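PDB 3TR6: O-methyltransferase from Coxiella burnetii, which probably transfers a methyl group from S-adenosylmethionine to an oxygen atom of its substrate, as a metal-binding O-methyltransferase of the Rossmann-like class. Local coordinates for residues Ala138-Ile144 with Ser160-Glu166; Asp154-Glu158 with Lys200-Arg206. Residue numbers count along the deposited sequence, not the author numbering.

Contact 1: residues Ala138-Ile144 with Ser160-Glu166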
loop_
_atom_site.group_PDB
_atom_site.type_symbol
_atom_site.label_atom_id
_atom_site.label_comp_id
_atom_site.label_asym_id
_atom_site.label_seq_id
_atom_site.Cartn_x
_atom_site.Cartn_y
_atom_site.Cartn_z
ATOM N N ALA A 138 7.770 24.860 -1.753
ATOM C CA ALA A 138 8.609 23.686 -1.939
ATOM C C ALA A 138 8.891 23.022 -0.591
ATOM O O ALA A 138 9.162 23.709 0.395
ATOM C CB ALA A 138 9.909 24.072 -2.631
ATOM N N TRP A 139 8.812 21.692 -0.558
ATOM C CA TRP A 139 9.070 20.900 0.649
ATOM C C TRP A 139 7.929 20.969 1.670
ATOM O O TRP A 139 8.074 20.522 2.809
ATOM C CB TRP A 139 10.382 21.321 1.323
ATOM C CG TRP A 139 11.612 21.202 0.466
ATOM C CD1 TRP A 139 12.101 22.135 -0.404
ATOM C CD2 TRP A 139 12.526 20.095 0.421
ATOM N NE1 TRP A 139 13.256 21.674 -0.994
ATOM C CE2 TRP A 139 13.538 20.426 -0.505
ATOM C CE3 TRP A 139 12.582 18.857 1.070
ATOM C CZ2 TRP A 139 14.592 19.561 -0.800
ATOM C CZ3 TRP A 139 13.633 17.998 0.772
ATOM C CH2 TRP A 139 14.621 18.355 -0.154
ATOM N N GLN A 140 6.792 21.520 1.263
ATOM C CA GLN A 140 5.696 21.754 2.198
ATOM C C GLN A 140 4.609 20.678 2.213
ATOM O O GLN A 140 3.840 20.589 3.168
ATOM C CB GLN A 140 5.067 23.125 1.944
ATOM C CG GLN A 140 6.027 24.279 2.178
ATOM C CD GLN A 140 6.648 24.236 3.559
ATOM O OE1 GLN A 140 7.865 24.093 3.707
ATOM N NE2 GLN A 140 5.812 24.353 4.583
ATOM N N TYR A 141 4.546 19.859 1.168
ATOM C CA TYR A 141 3.465 18.889 1.047
ATOM C C TYR A 141 3.846 17.468 1.452
ATOM O O TYR A 141 5.000 17.055 1.317
ATOM C CB TYR A 141 2.865 18.944 -0.359
ATOM C CG TYR A 141 2.179 20.258 -0.607
ATOM C CD1 TYR A 141 0.832 20.416 -0.320
ATOM C CD2 TYR A 141 2.888 21.360 -1.078
ATOM C CE1 TYR A 141 0.201 21.619 -0.515
ATOM C CE2 TYR A 141 2.259 22.573 -1.279
ATOM C CZ TYR A 141 0.914 22.694 -0.995
ATOM O OH TYR A 141 0.265 23.891 -1.188
ATOM N N ASP A 142 2.850 16.739 1.954
ATOM C CA ASP A 142 3.033 15.393 2.476
ATOM C C ASP A 142 2.681 14.330 1.444
ATOM O O ASP A 142 3.378 13.325 1.311
ATOM C CB ASP A 142 2.168 15.209 3.719
ATOM C CG ASP A 142 2.528 16.182 4.821
ATOM O OD1 ASP A 142 3.738 16.353 5.092
ATOM O OD2 ASP A 142 1.602 16.784 5.403
ATOM N N LEU A 143 1.600 14.568 0.711
ATOM C CA LEU A 143 1.068 13.582 -0.216
ATOM C C LEU A 143 0.493 14.249 -1.453
ATOM O O LEU A 143 -0.344 15.144 -1.352
ATOM C CB LEU A 143 -0.013 12.747 0.479
ATOM C CG LEU A 143 -0.818 11.768 -0.382
ATOM C CD1 LEU A 143 0.099 10.801 -1.099
ATOM C CD2 LEU A 143 -1.834 11.015 0.462
ATOM N N ILE A 144 0.944 13.810 -2.621
ATOM C CA ILE A 144 0.400 14.308 -3.879
ATOM C C ILE A 144 -0.129 13.168 -4.762
ATOM O O ILE A 144 0.593 12.218 -5.070
ATOM C CB ILE A 144 1.437 15.149 -4.653
ATOM C CG1 ILE A 144 1.901 16.334 -3.805
ATOM C CG2 ILE A 144 0.852 15.652 -5.959
ATOM C CD1 ILE A 144 2.958 17.205 -4.474
ATOM N N SER A 160 5.928 17.633 -8.415
ATOM C CA SER A 160 5.490 17.078 -7.141
ATOM C C SER A 160 6.668 16.724 -6.238
ATOM O O SER A 160 6.552 16.766 -5.016
ATOM C CB SER A 160 4.595 15.856 -7.359
ATOM O OG SER A 160 3.337 16.238 -7.885
ATOM N N LEU A 161 7.799 16.371 -6.839
ATOM C CA LEU A 161 9.006 16.113 -6.063
ATOM C C LEU A 161 9.479 17.377 -5.358
ATOM O O LEU A 161 9.821 17.351 -4.178
ATOM C CB LEU A 161 10.121 15.558 -6.948
ATOM C CG LEU A 161 10.226 14.038 -7.029
ATOM C CD1 LEU A 161 11.414 13.637 -7.887
ATOM C CD2 LEU A 161 10.351 13.453 -5.636
ATOM N N LYS A 162 9.493 18.485 -6.088
ATOM C CA LYS A 162 9.932 19.759 -5.533
ATOM C C LYS A 162 9.047 20.172 -4.362
ATOM O O LYS A 162 9.530 20.717 -3.370
ATOM C CB LYS A 162 9.909 20.850 -6.610
ATOM C CG LYS A 162 10.840 20.614 -7.795
ATOM C CD LYS A 162 10.665 21.713 -8.838
ATOM C CE LYS A 162 11.709 21.629 -9.942
ATOM N NZ LYS A 162 11.530 20.439 -10.822
ATOM N N LEU A 163 7.749 19.903 -4.483
ATOM C CA LEU A 163 6.765 20.344 -3.499
ATOM C C LEU A 163 6.659 19.427 -2.281
ATOM O O LEU A 163 6.070 19.796 -1.263
ATOM C CB LEU A 163 5.391 20.487 -4.158
ATOM C CG LEU A 163 5.198 21.690 -5.081
ATOM C CD1 LEU A 163 4.118 21.418 -6.113
ATOM C CD2 LEU A 163 4.877 22.944 -4.276
ATOM N N LEU A 164 7.222 18.228 -2.389
ATOM C CA LEU A 164 7.122 17.252 -1.310
ATOM C C LEU A 164 8.173 17.476 -0.240
ATOM O O LEU A 164 9.329 17.778 -0.543
ATOM C CB LEU A 164 7.246 15.822 -1.846
ATOM C CG LEU A 164 6.010 15.186 -2.488
ATOM C CD1 LEU A 164 6.317 13.749 -2.857
ATOM C CD2 LEU A 164 4.806 15.261 -1.559
ATOM N N ARG A 165 7.763 17.322 1.015
ATOM C CA ARG A 165 8.714 17.296 2.114
ATOM C C ARG A 165 9.586 16.055 1.984
ATOM O O ARG A 165 9.328 15.182 1.157
ATOM C CB ARG A 165 7.999 17.266 3.466
ATOM C CG ARG A 165 7.312 15.945 3.788
ATOM C CD ARG A 165 6.989 15.858 5.271
ATOM N NE ARG A 165 6.048 14.793 5.614
ATOM C CZ ARG A 165 6.384 13.524 5.825
ATOM N NH1 ARG A 165 7.645 13.135 5.705
ATOM N NH2 ARG A 165 5.452 12.641 6.148
ATOM N N GLU A 166 10.627 15.989 2.801
ATOM C CA GLU A 166 11.438 14.791 2.891
ATOM C C GLU A 166 10.551 13.689 3.460
ATOM O O GLU A 166 9.935 13.864 4.513
ATOM C CB GLU A 166 12.631 15.051 3.803
ATOM C CG GLU A 166 13.707 13.990 3.770
ATOM C CD GLU A 166 14.979 14.453 4.454
ATOM O OE1 GLU A 166 15.662 15.348 3.902
ATOM O OE2 GLU A 166 15.289 13.931 5.548
#

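Contact 2: residues Asp154-Glu158 with Lys200-Arg206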
loop_
_atom_site.group_PDB
_atom_site.type_symbol
_atom_site.label_atom_id
_atom_site.label_comp_id
_atom_site.label_asym_id
_atom_site.label_seq_id
_atom_site.Cartn_x
_atom_site.Cartn_y
_atom_site.Cartn_z
ATOM N N ASP A 154 4.767 13.233 -16.292
ATOM C CA ASP A 154 6.180 13.439 -15.967
ATOM C C ASP A 154 6.400 14.831 -15.388
ATOM O O ASP A 154 7.050 14.987 -14.355
ATOM C CB ASP A 154 7.082 13.227 -17.186
ATOM C CG ASP A 154 8.559 13.189 -16.816
ATOM O OD1 ASP A 154 9.038 12.114 -16.402
ATOM O OD2 ASP A 154 9.237 14.231 -16.929
ATOM N N LEU A 155 5.853 15.839 -16.061
ATOM C CA LEU A 155 5.861 17.202 -15.545
ATOM C C LEU A 155 5.323 17.255 -14.116
ATOM O O LEU A 155 6.018 17.706 -13.206
ATOM C CB LEU A 155 5.029 18.122 -16.441
ATOM C CG LEU A 155 4.844 19.554 -15.926
ATOM C CD1 LEU A 155 6.186 20.264 -15.814
ATOM C CD2 LEU A 155 3.896 20.331 -16.822
ATOM N N TYR A 156 4.086 16.797 -13.929
ATOM C CA TYR A 156 3.452 16.782 -12.611
ATOM C C TYR A 156 4.284 16.035 -11.572
ATOM O O TYR A 156 4.340 16.428 -10.408
ATOM C CB TYR A 156 2.064 16.151 -12.692
ATOM C CG TYR A 156 1.096 16.874 -13.596
ATOM C CD1 TYR A 156 1.193 18.247 -13.802
ATOM C CD2 TYR A 156 0.078 16.182 -14.242
ATOM C CE1 TYR A 156 0.304 18.903 -14.629
ATOM C CE2 TYR A 156 -0.812 16.833 -15.066
ATOM C CZ TYR A 156 -0.696 18.191 -15.259
ATOM O OH TYR A 156 -1.588 18.832 -16.087
ATOM N N TYR A 157 4.910 14.945 -11.997
ATOM C CA TYR A 157 5.756 14.151 -11.119
ATOM C C TYR A 157 6.953 14.980 -10.686
ATOM O O TYR A 157 7.258 15.089 -9.495
ATOM C CB TYR A 157 6.220 12.885 -11.847
ATOM C CG TYR A 157 7.211 12.031 -11.082
ATOM C CD1 TYR A 157 6.778 11.106 -10.142
ATOM C CD2 TYR A 157 8.576 12.137 -11.316
ATOM C CE1 TYR A 157 7.675 10.316 -9.446
ATOM C CE2 TYR A 157 9.485 11.352 -10.623
ATOM C CZ TYR A 157 9.028 10.443 -9.687
ATOM O OH TYR A 157 9.923 9.656 -8.994
ATOM N N GLU A 158 7.620 15.572 -11.670
ATOM C CA GLU A 158 8.805 16.385 -11.435
ATOM C C GLU A 158 8.498 17.554 -10.504
ATOM O O GLU A 158 9.281 17.876 -9.613
ATOM C CB GLU A 158 9.356 16.898 -12.765
ATOM C CG GLU A 158 10.859 16.783 -12.879
ATOM C CD GLU A 158 11.344 15.369 -12.657
ATOM O OE1 GLU A 158 10.753 14.438 -13.237
ATOM O OE2 GLU A 158 12.313 15.188 -11.894
ATOM N N LYS A 200 11.414 5.372 -15.967
ATOM C CA LYS A 200 12.046 6.531 -15.352
ATOM C C LYS A 200 11.930 6.481 -13.826
ATOM O O LYS A 200 12.920 6.672 -13.115
ATOM C CB LYS A 200 11.431 7.821 -15.902
ATOM C CG LYS A 200 12.041 9.099 -15.360
ATOM C CD LYS A 200 11.191 9.692 -14.250
ATOM C CE LYS A 200 11.604 11.124 -13.950
ATOM N NZ LYS A 200 11.454 12.008 -15.143
ATOM N N VAL A 201 10.724 6.213 -13.333
ATOM C CA VAL A 201 10.479 6.127 -11.896
ATOM C C VAL A 201 11.201 4.939 -11.263
ATOM O O VAL A 201 11.775 5.054 -10.182
ATOM C CB VAL A 201 8.972 6.043 -11.581
ATOM C CG1 VAL A 201 8.752 5.630 -10.134
ATOM C CG2 VAL A 201 8.292 7.368 -11.871
ATOM N N TYR A 202 11.166 3.801 -11.945
ATOM C CA TYR A 202 11.842 2.596 -11.478
ATOM C C TYR A 202 13.349 2.820 -11.306
ATOM O O TYR A 202 13.984 2.220 -10.434
ATOM C CB TYR A 202 11.580 1.440 -12.451
ATOM C CG TYR A 202 12.310 0.164 -12.113
ATOM C CD1 TYR A 202 12.080 -0.492 -10.912
ATOM C CD2 TYR A 202 13.225 -0.391 -13.000
ATOM C CE1 TYR A 202 12.745 -1.659 -10.598
ATOM C CE2 TYR A 202 13.896 -1.558 -12.697
ATOM C CZ TYR A 202 13.651 -2.189 -11.494
ATOM O OH TYR A 202 14.313 -3.355 -11.185
ATOM N N LYS A 203 13.910 3.695 -12.135
ATOM C CA LYS A 203 15.341 3.981 -12.104
ATOM C C LYS A 203 15.670 5.192 -11.236
ATOM O O LYS A 203 16.826 5.411 -10.876
ATOM C CB LYS A 203 15.877 4.192 -13.526
ATOM C CG LYS A 203 16.069 2.909 -14.315
ATOM C CD LYS A 203 16.986 1.956 -13.556
ATOM C CE LYS A 203 17.216 0.662 -14.319
ATOM N NZ LYS A 203 18.072 -0.283 -13.547
ATOM N N ASP A 204 14.649 5.976 -10.905
ATOM C CA ASP A 204 14.837 7.210 -10.147
ATOM C C ASP A 204 15.349 6.941 -8.729
ATOM O O ASP A 204 14.671 6.310 -7.919
ATOM C CB ASP A 204 13.532 8.009 -10.111
ATOM C CG ASP A 204 13.705 9.383 -9.499
ATOM O OD1 ASP A 204 14.848 9.737 -9.149
ATOM O OD2 ASP A 204 12.700 10.114 -9.378
ATOM N N GLU A 205 16.551 7.428 -8.438
ATOM C CA GLU A 205 17.182 7.197 -7.142
ATOM C C GLU A 205 16.845 8.270 -6.115
ATOM O O GLU A 205 17.391 8.275 -5.013
ATOM C CB GLU A 205 18.697 7.067 -7.299
ATOM C CG GLU A 205 19.151 5.665 -7.679
ATOM C CD GLU A 205 20.600 5.621 -8.117
ATOM O OE1 GLU A 205 21.203 6.704 -8.280
ATOM O OE2 GLU A 205 21.138 4.507 -8.301
ATOM N N ARG A 206 15.941 9.173 -6.477
ATOM C CA ARG A 206 15.488 10.214 -5.567
ATOM C C ARG A 206 14.333 9.716 -4.706
ATOM O O ARG A 206 13.915 10.383 -3.756
ATOM C CB ARG A 206 15.039 11.436 -6.361
ATOM C CG ARG A 206 16.115 12.020 -7.248
ATOM C CD ARG A 206 15.562 13.118 -8.123
ATOM N NE ARG A 206 14.663 12.595 -9.143
ATOM C CZ ARG A 206 14.061 13.340 -10.060
ATOM N NH1 ARG A 206 14.264 14.650 -10.085
ATOM N NH2 ARG A 206 13.256 12.778 -10.951
#

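Contact 1: residues Ala138-Ile144 with Ser160-Glu166
A charged pair and a short ladder of backbone hydrogen bonds hold these segments together. R165 NE donates to D142 OD1 at 2.8 Å in a salt bridge, while D142 OD2 is taken by the backbone amides of K66 and K67; one carboxylate thus serves three partners. R165 NH1 also donates to E166 O (2.7 Å). Between the main chains, R165 N binds Y141 O (2.8 Å) and Y141 N binds L163 O (2.9 Å), so one parallel bridge pairs Y141 with L164. Two residues before Y141, W139 N donates to K162 O at 3.1 Å, meeting a carbonyl from the last turn of the helix. W139 CA also makes a CA-H...O contact with L164 O (3.4 Å).

Apolar side chains of L163 and L164 pack against Y141 and I144. L164 CD2 lies 3.8 Å from I144 CG1, L163 CB is 4.1 Å from I144 CD1, and L163 CD2 meets Y141 CE2 (4.0 Å); branched aliphatic groups suit this buried seam between helix and sheet. S160, small enough to pack closely, brings S160 OG to 3.2 Å from I144 CG2 and bonds to Y156 O within its own helix.

Helix 153-163 thus ends against the start of strand 141-146, within a right-handed beta-alpha-beta crossover to strand 168-173, with strand 67-71 flanking 141-146 on its other edge and helix 125-133 packing on Y141 and L163.

Contact 2: residues Asp154-Glu158 with Lys200-Arg206
Five charged side chains, D154, E158, K200, D204 and R206, join in one salt-bridge network between helix 153-163 and the end of helix 189-203 with the turn that follows it. The backbones stay well apart: the nearest CA atoms, D154 CA and K200 CA, are 9.1 Å from each other. K200 NZ binds two acids one helical turn apart, D154 OD1 at 2.7 Å and E158 OE1 at 3.2 Å, a spacing that puts both carboxylates on the same side of helix 153-163. E158 then turns its other oxygen to R206: E158 OE2 accepts from R206 NH1 (2.7 Å) and R206 NH2 (2.8 Å). R206, with its several donors, also grips D204, NE to OD1 (2.9 Å) and NH2 to OD2 (3.1 Å).

D204, the first residue to leave helical geometry after helix 189-203, shapes the turn as well: D204 OD1 accepts from R206 N at 2.9 Å, closing an Asx turn. Y157 OH donates to D204 OD2 (2.8 Å).

The Y157 ring forms the apolar part of the contact. V201 CG2 sits over one face, 4.1 Å from the Y157 ring centroid, in a CH-pi contact, and F197 meets the same tyrosine edge-to-face. Tyrosine suits the site because its long ring packs on valine while its hydroxyl reaches the aspartate. R25 of the second subunit donates to D204 O, and Y156 touches the bound S-adenosylhomocysteine.

Three carboxylates share two basic side chains, and the Y157 hydroxyl gives D204 a further, neutral donor; the contact is therefore mainly polar, with a small apolar patch of Y157 and V201.

Both contacts use helix 153-163: contact 2 engages its early part, residues 154-158, and contact 1 its C-terminal end and the strand that follows. Along the chain the segments alternate, 138-144, 154-158, 160-166 and then 200-206, so the two contacts interlock. Their centres lie 14 Å apart, yet they touch where L161 CD1 packs 3.4 Å from R206 CZ. Contact 1 fixes the helix to the parallel part of the seven-stranded sheet, and contact 2 ties it to helix 189-203 and the turn leading into strand 207-212, outermost in this chain's sheet. One helix therefore joins the Rossmann-like core to the C-terminal elements beside the second subunit.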